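Local coordinates for protein NADH kinase POS5 (Saccharomyces cerevisiae, PDB 3AFO) that phosphorylates NADH and, about half as readily, NAD(+) with ATP in mitochondria, making it a key source of cellular NADPH and an anti-oxidant factor, at residues 43-48 against 74-79; 183-188 against 315-320. All blocks are in the same frame, centred on the assembly; numbering follows the deposited sequence. Where two conformers were deposited one is given.

Contact 1: residues 43-48 against 74-79; sequences NVYITK and NVIVQP
Strands 43-48 and 74-76 run parallel, their axes 4.7 Å apart and turned by 31°, in a beta-alpha-beta unit whose crossover is helix 53-69. Three backbone bonds stitch them: V44 takes N74 O with its N-H and offers its own O to I76 N, and I46 N reaches I76 O almost along the C=O axis. N43 and N74, on the face that also carries Y45 and I76, lie side by side, their amide planes well out of parallel; N74 ND2 gives a nearly straight bond (174°) to N43 OD1, while N43 ND2 turns to R114 O at the end of helix 108-114. I76 leans along this face, CD1 against N43 CB (3.9 Å) and CG2 against Y45 CD1 (3.9 Å). Toward helix 53-69, I46 CD1 crosses V75 CG1 obliquely at 4.0 Å. V77 CG1 lies 3.7 Å from I46 O. With CG anti to its backbone N, the Y45 ring extends toward Q78, I76 O at its CD1 edge. Q78, N-cap of helix 79-86, bends at chi2 so that its amide crosses the ring, planes 60° apart, and Q78 NE2 comes within 2.5 Å of Y45 OH at an angle too poor for a hydrogen bond.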
loop_
_atom_site.group_PDB
_atom_site.type_symbol
_atom_site.label_atom_id
_atom_site.label_comp_id
_atom_site.label_asym_id
_atom_site.label_seq_id
_atom_site.Cartn_x
_atom_site.Cartn_y
_atom_site.Cartn_z
ATOM N N ASN A 43 27.084 -38.430 8.298
ATOM C CA ASN A 43 26.009 -38.693 7.341
ATOM C C ASN A 43 25.489 -37.401 6.687
ATOM O O ASN A 43 24.740 -36.632 7.306
ATOM C CB ASN A 43 24.846 -39.426 8.006
ATOM C CG ASN A 43 25.252 -40.764 8.637
ATOM O OD1 ASN A 43 26.345 -41.300 8.391
ATOM N ND2 ASN A 43 24.354 -41.310 9.455
ATOM N N VAL A 44 25.887 -37.175 5.444
ATOM C CA VAL A 44 25.523 -35.952 4.733
ATOM C C VAL A 44 24.494 -36.263 3.652
ATOM O O VAL A 44 24.797 -36.946 2.674
ATOM C CB VAL A 44 26.775 -35.270 4.131
ATOM C CG1 VAL A 44 26.403 -33.978 3.374
ATOM C CG2 VAL A 44 27.794 -34.956 5.241
ATOM N N TYR A 45 23.275 -35.766 3.843
ATOM C CA TYR A 45 22.206 -35.876 2.847
ATOM C C TYR A 45 22.226 -34.690 1.872
ATOM O O TYR A 45 22.175 -33.527 2.286
ATOM C CB TYR A 45 20.849 -35.988 3.541
ATOM C CG TYR A 45 19.634 -36.007 2.640
ATOM C CD1 TYR A 45 19.596 -36.795 1.493
ATOM C CD2 TYR A 45 18.497 -35.266 2.966
ATOM C CE1 TYR A 45 18.474 -36.826 0.679
ATOM C CE2 TYR A 45 17.362 -35.294 2.161
ATOM C CZ TYR A 45 17.360 -36.075 1.019
ATOM O OH TYR A 45 16.246 -36.114 0.210
ATOM N N ILE A 46 22.294 -34.998 0.579
ATOM C CA ILE A 46 22.415 -33.963 -0.444
ATOM C C ILE A 46 21.228 -34.005 -1.387
ATOM O O ILE A 46 20.893 -35.062 -1.938
ATOM C CB ILE A 46 23.730 -34.090 -1.267
ATOM C CG1 ILE A 46 24.933 -34.291 -0.347
ATOM C CG2 ILE A 46 23.941 -32.846 -2.148
ATOM C CD1 ILE A 46 26.149 -34.822 -1.058
ATOM N N THR A 47 20.585 -32.851 -1.558
ATOM C CA THR A 47 19.466 -32.712 -2.482
ATOM C C THR A 47 19.789 -31.628 -3.499
ATOM O O THR A 47 20.589 -30.731 -3.228
ATOM C CB THR A 47 18.161 -32.332 -1.749
ATOM O OG1 THR A 47 18.254 -30.988 -1.264
ATOM C CG2 THR A 47 17.924 -33.254 -0.587
ATOM N N LYS A 48 19.165 -31.713 -4.670
ATOM C CA LYS A 48 19.400 -30.721 -5.721
ATOM C C LYS A 48 18.119 -30.359 -6.442
ATOM O O LYS A 48 17.155 -31.116 -6.440
ATOM C CB LYS A 48 20.445 -31.219 -6.725
ATOM C CG LYS A 48 20.015 -32.435 -7.544
ATOM C CD LYS A 48 21.079 -32.805 -8.569
ATOM C CE LYS A 48 20.737 -34.113 -9.295
ATOM N NZ LYS A 48 19.418 -34.067 -10.010
ATOM N N ASN A 74 29.646 -40.175 4.953
ATOM C CA ASN A 74 28.740 -41.007 4.180
ATOM C C ASN A 74 27.720 -40.154 3.453
ATOM O O ASN A 74 27.021 -39.355 4.078
ATOM C CB ASN A 74 28.041 -42.016 5.092
ATOM C CG ASN A 74 29.033 -42.810 5.936
ATOM O OD1 ASN A 74 29.957 -43.430 5.404
ATOM N ND2 ASN A 74 28.870 -42.754 7.255
ATOM N N VAL A 75 27.631 -40.354 2.134
ATOM C CA VAL A 75 26.761 -39.569 1.251
ATOM C C VAL A 75 25.405 -40.243 1.053
ATOM O O VAL A 75 25.317 -41.395 0.600
ATOM C CB VAL A 75 27.428 -39.326 -0.136
ATOM C CG1 VAL A 75 26.411 -38.829 -1.173
ATOM C CG2 VAL A 75 28.604 -38.369 -0.024
ATOM N N ILE A 76 24.349 -39.505 1.381
ATOM C CA ILE A 76 22.986 -39.953 1.175
ATOM C C ILE A 76 22.322 -39.075 0.105
ATOM O O ILE A 76 22.425 -37.848 0.160
ATOM C CB ILE A 76 22.156 -39.841 2.471
ATOM C CG1 ILE A 76 22.896 -40.478 3.663
ATOM C CG2 ILE A 76 20.795 -40.457 2.263
ATOM C CD1 ILE A 76 22.340 -40.066 5.064
ATOM N N VAL A 77 21.649 -39.706 -0.856
ATOM C CA VAL A 77 20.849 -38.988 -1.862
ATOM C C VAL A 77 19.554 -39.756 -2.049
ATOM O O VAL A 77 19.441 -40.889 -1.586
ATOM C CB VAL A 77 21.585 -38.804 -3.241
ATOM C CG1 VAL A 77 22.860 -38.022 -3.080
ATOM C CG2 VAL A 77 21.872 -40.159 -3.916
ATOM N N GLN A 78 18.593 -39.123 -2.723
ATOM C CA GLN A 78 17.335 -39.751 -3.133
ATOM C C GLN A 78 17.576 -40.960 -4.050
ATOM O O GLN A 78 18.576 -40.991 -4.765
ATOM C CB GLN A 78 16.464 -38.722 -3.866
ATOM C CG GLN A 78 15.934 -37.614 -2.969
ATOM C CD GLN A 78 14.958 -38.146 -1.954
ATOM O OE1 GLN A 78 13.795 -38.398 -2.263
ATOM N NE2 GLN A 78 15.429 -38.333 -0.735
ATOM N N PRO A 79 16.661 -41.953 -4.027
ATOM C CA PRO A 79 16.793 -43.147 -4.875
ATOM C C PRO A 79 16.888 -42.872 -6.382
ATOM O O PRO A 79 17.738 -43.456 -7.062
ATOM C CB PRO A 79 15.526 -43.952 -4.553
ATOM C CG PRO A 79 15.162 -43.525 -3.179
ATOM C CD PRO A 79 15.503 -42.070 -3.117
#

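Contact 2: residues 183-188 against 315-320; sequences CHLKKK and DEIYVI
Strand 183-186 lies antiparallel to strand 316-320, with H184-Y318 and K186-E316 as hydrogen-bonded pairs and C183-V319 and L185-I317 as non-hydrogen-bonded ones. Each hydrogen-bonded pair is closed by two N-H...O bonds, the shortest from H184 N to Y318 O (2.7 Å). K186 stands on the face shared with H184, E316 and Y318. Its CB lies 4.1 Å from Y318 CE2, at the edge of the ring; CG continues anti to the backbone N (chi1 179°), and the chain, extended through chi3, carries CD alongside E316, 3.5 Å from OE1 and also near Y318 OH. A bend at chi4 sets the tip, where K186 NZ makes only a long salt bridge with E316 OE1 (3.8 Å). Y318 OH gives the same oxygen a weak hydrogen bond, whereas the salt bridge from E316 OE2 to R283, aided by the more distant K186, would be expected to keep the carboxylate ionised. On the other face L185 CD1 and C183 SG both touch I317 CG2, and these side chains pack toward strand 201-205 or strand 306-311. D315, just before strand 316-320, grips the chain leaving strand 183-186: OD1 takes K188 N in a nearly straight bond (2.8 Å), and OD2 makes a salt bridge with K187 NZ (2.8 Å), whose chain folds back through bends at chi2 and chi3. Both donors come from above the carboxylate plane, and D312 N shares OD2. An apolar inner face against a second sheet, with a largely polar outer one where E316 is buried among partly exposed neighbours, is the pattern of a beta sandwich, here that of the NAD kinase C-terminal domain.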
loop_
_atom_site.group_PDB
_atom_site.type_symbol
_atom_site.label_atom_id
_atom_site.label_comp_id
_atom_site.label_asym_id
_atom_site.label_seq_id
_atom_site.Cartn_x
_atom_site.Cartn_y
_atom_site.Cartn_z
ATOM N N CYS A 183 0.445 -26.646 10.115
ATOM C CA CYS A 183 -0.905 -26.565 9.577
ATOM C C CYS A 183 -1.644 -27.864 9.904
ATOM O O CYS A 183 -1.183 -28.952 9.546
ATOM C CB CYS A 183 -0.866 -26.343 8.064
ATOM S SG CYS A 183 -2.472 -26.334 7.261
ATOM N N HIS A 184 -2.775 -27.744 10.591
ATOM C CA HIS A 184 -3.644 -28.886 10.886
ATOM C C HIS A 184 -4.899 -28.766 10.031
ATOM O O HIS A 184 -5.709 -27.858 10.238
ATOM C CB HIS A 184 -4.025 -28.896 12.370
ATOM C CG HIS A 184 -2.876 -29.162 13.292
ATOM N ND1 HIS A 184 -1.746 -28.372 13.329
ATOM C CD2 HIS A 184 -2.689 -30.126 14.222
ATOM C CE1 HIS A 184 -0.908 -28.847 14.233
ATOM N NE2 HIS A 184 -1.461 -29.906 14.793
ATOM N N LEU A 185 -5.049 -29.649 9.049
ATOM C CA LEU A 185 -6.253 -29.651 8.220
ATOM C C LEU A 185 -7.312 -30.591 8.786
ATOM O O LEU A 185 -7.059 -31.784 8.966
ATOM C CB LEU A 185 -5.925 -30.008 6.767
ATOM C CG LEU A 185 -7.105 -30.246 5.810
ATOM C CD1 LEU A 185 -7.902 -28.970 5.554
ATOM C CD2 LEU A 185 -6.634 -30.831 4.488
ATOM N N LYS A 186 -8.486 -30.035 9.073
ATOM C CA LYS A 186 -9.635 -30.796 9.551
ATOM C C LYS A 186 -10.740 -30.723 8.510
ATOM O O LYS A 186 -11.405 -29.690 8.377
ATOM C CB LYS A 186 -10.139 -30.222 10.873
ATOM C CG LYS A 186 -11.368 -30.922 11.454
ATOM C CD LYS A 186 -12.044 -30.026 12.486
ATOM C CE LYS A 186 -13.269 -30.676 13.108
ATOM N NZ LYS A 186 -14.326 -29.653 13.395
ATOM N N LYS A 187 -10.931 -31.814 7.773
ATOM C CA LYS A 187 -11.953 -31.863 6.717
ATOM C C LYS A 187 -13.371 -31.767 7.301
ATOM O O LYS A 187 -13.607 -32.164 8.440
ATOM C CB LYS A 187 -11.804 -33.137 5.861
ATOM C CG LYS A 187 -10.467 -33.308 5.101
ATOM C CD LYS A 187 -10.295 -32.332 3.937
ATOM C CE LYS A 187 -11.231 -32.627 2.781
ATOM N NZ LYS A 187 -11.021 -31.656 1.671
ATOM N N LYS A 188 -14.291 -31.189 6.532
ATOM C CA LYS A 188 -15.723 -31.230 6.841
ATOM C C LYS A 188 -16.138 -32.683 7.023
ATOM O O LYS A 188 -15.770 -33.542 6.200
ATOM C CB LYS A 188 -16.528 -30.656 5.675
ATOM C CG LYS A 188 -18.011 -30.480 5.947
ATOM C CD LYS A 188 -18.763 -30.238 4.640
ATOM C CE LYS A 188 -20.210 -29.854 4.896
ATOM N NZ LYS A 188 -20.980 -30.959 5.525
ATOM N N ASP A 315 -14.481 -27.174 5.478
ATOM C CA ASP A 315 -13.137 -27.569 5.894
ATOM C C ASP A 315 -12.544 -26.440 6.754
ATOM O O ASP A 315 -12.933 -25.280 6.610
ATOM C CB ASP A 315 -12.230 -27.810 4.673
ATOM C CG ASP A 315 -12.622 -29.055 3.849
ATOM O OD1 ASP A 315 -13.529 -29.816 4.246
ATOM O OD2 ASP A 315 -12.018 -29.260 2.774
ATOM N N GLU A 316 -11.629 -26.783 7.656
ATOM C CA GLU A 316 -10.887 -25.778 8.429
ATOM C C GLU A 316 -9.425 -26.128 8.469
ATOM O O GLU A 316 -9.062 -27.319 8.488
ATOM C CB GLU A 316 -11.337 -25.722 9.887
ATOM C CG GLU A 316 -12.803 -25.535 10.155
ATOM C CD GLU A 316 -13.110 -25.773 11.622
ATOM O OE1 GLU A 316 -12.410 -26.595 12.246
ATOM O OE2 GLU A 316 -14.041 -25.147 12.160
ATOM N N ILE A 317 -8.584 -25.097 8.516
ATOM C CA ILE A 317 -7.194 -25.277 8.909
ATOM C C ILE A 317 -6.929 -24.603 10.250
ATOM O O ILE A 317 -7.490 -23.549 10.538
ATOM C CB ILE A 317 -6.170 -24.790 7.825
ATOM C CG1 ILE A 317 -6.389 -23.312 7.448
ATOM C CG2 ILE A 317 -6.246 -25.687 6.574
ATOM C CD1 ILE A 317 -5.235 -22.708 6.606
ATOM N N TYR A 318 -6.090 -25.247 11.064
ATOM C CA TYR A 318 -5.586 -24.695 12.314
ATOM C C TYR A 318 -4.100 -24.448 12.129
ATOM O O TYR A 318 -3.376 -25.324 11.647
ATOM C CB TYR A 318 -5.786 -25.671 13.475
ATOM C CG TYR A 318 -7.222 -25.944 13.826
ATOM C CD1 TYR A 318 -7.795 -25.406 14.979
ATOM C CD2 TYR A 318 -8.017 -26.750 13.003
ATOM C CE1 TYR A 318 -9.134 -25.667 15.305
ATOM C CE2 TYR A 318 -9.346 -27.021 13.322
ATOM C CZ TYR A 318 -9.895 -26.479 14.469
ATOM O OH TYR A 318 -11.213 -26.741 14.753
ATOM N N VAL A 319 -3.645 -23.251 12.481
ATOM C CA VAL A 319 -2.249 -22.898 12.278
ATOM C C VAL A 319 -1.647 -22.398 13.573
ATOM O O VAL A 319 -2.184 -21.485 14.214
ATOM C CB VAL A 319 -2.067 -21.858 11.137
ATOM C CG1 VAL A 319 -0.612 -21.431 11.034
ATOM C CG2 VAL A 319 -2.529 -22.435 9.797
ATOM N N ILE A 320 -0.537 -23.016 13.960
ATOM C CA ILE A 320 0.179 -22.659 15.171
ATOM C C ILE A 320 1.673 -22.728 14.876
ATOM O O ILE A 320 2.102 -23.361 13.908
ATOM C CB ILE A 320 -0.136 -23.633 16.377
ATOM C CG1 ILE A 320 0.107 -25.110 16.001
ATOM C CG2 ILE A 320 -1.554 -23.427 16.927
ATOM C CD1 ILE A 320 0.219 -26.076 17.226
#

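Overall arrangement
The two contacts come in series along the chain, contact 1 closing before contact 2 opens, and lie on opposite sides of its centre. Their centres are 33 Å apart and the nearest atoms about 21 Å, so they do not touch. Contact 1 sits at the edge of the five-stranded parallel sheet of the alpha/beta part, where 74-76 is one edge strand within this chain. Contact 2 belongs to the antiparallel beta-sandwich part, joining the long strand 174-186 to strand 316-321. Together they sample both halves of the NAD kinase fold; NADH is bound in this protein, with the side chain of C183 in contact 2 about 12 Å from one molecule.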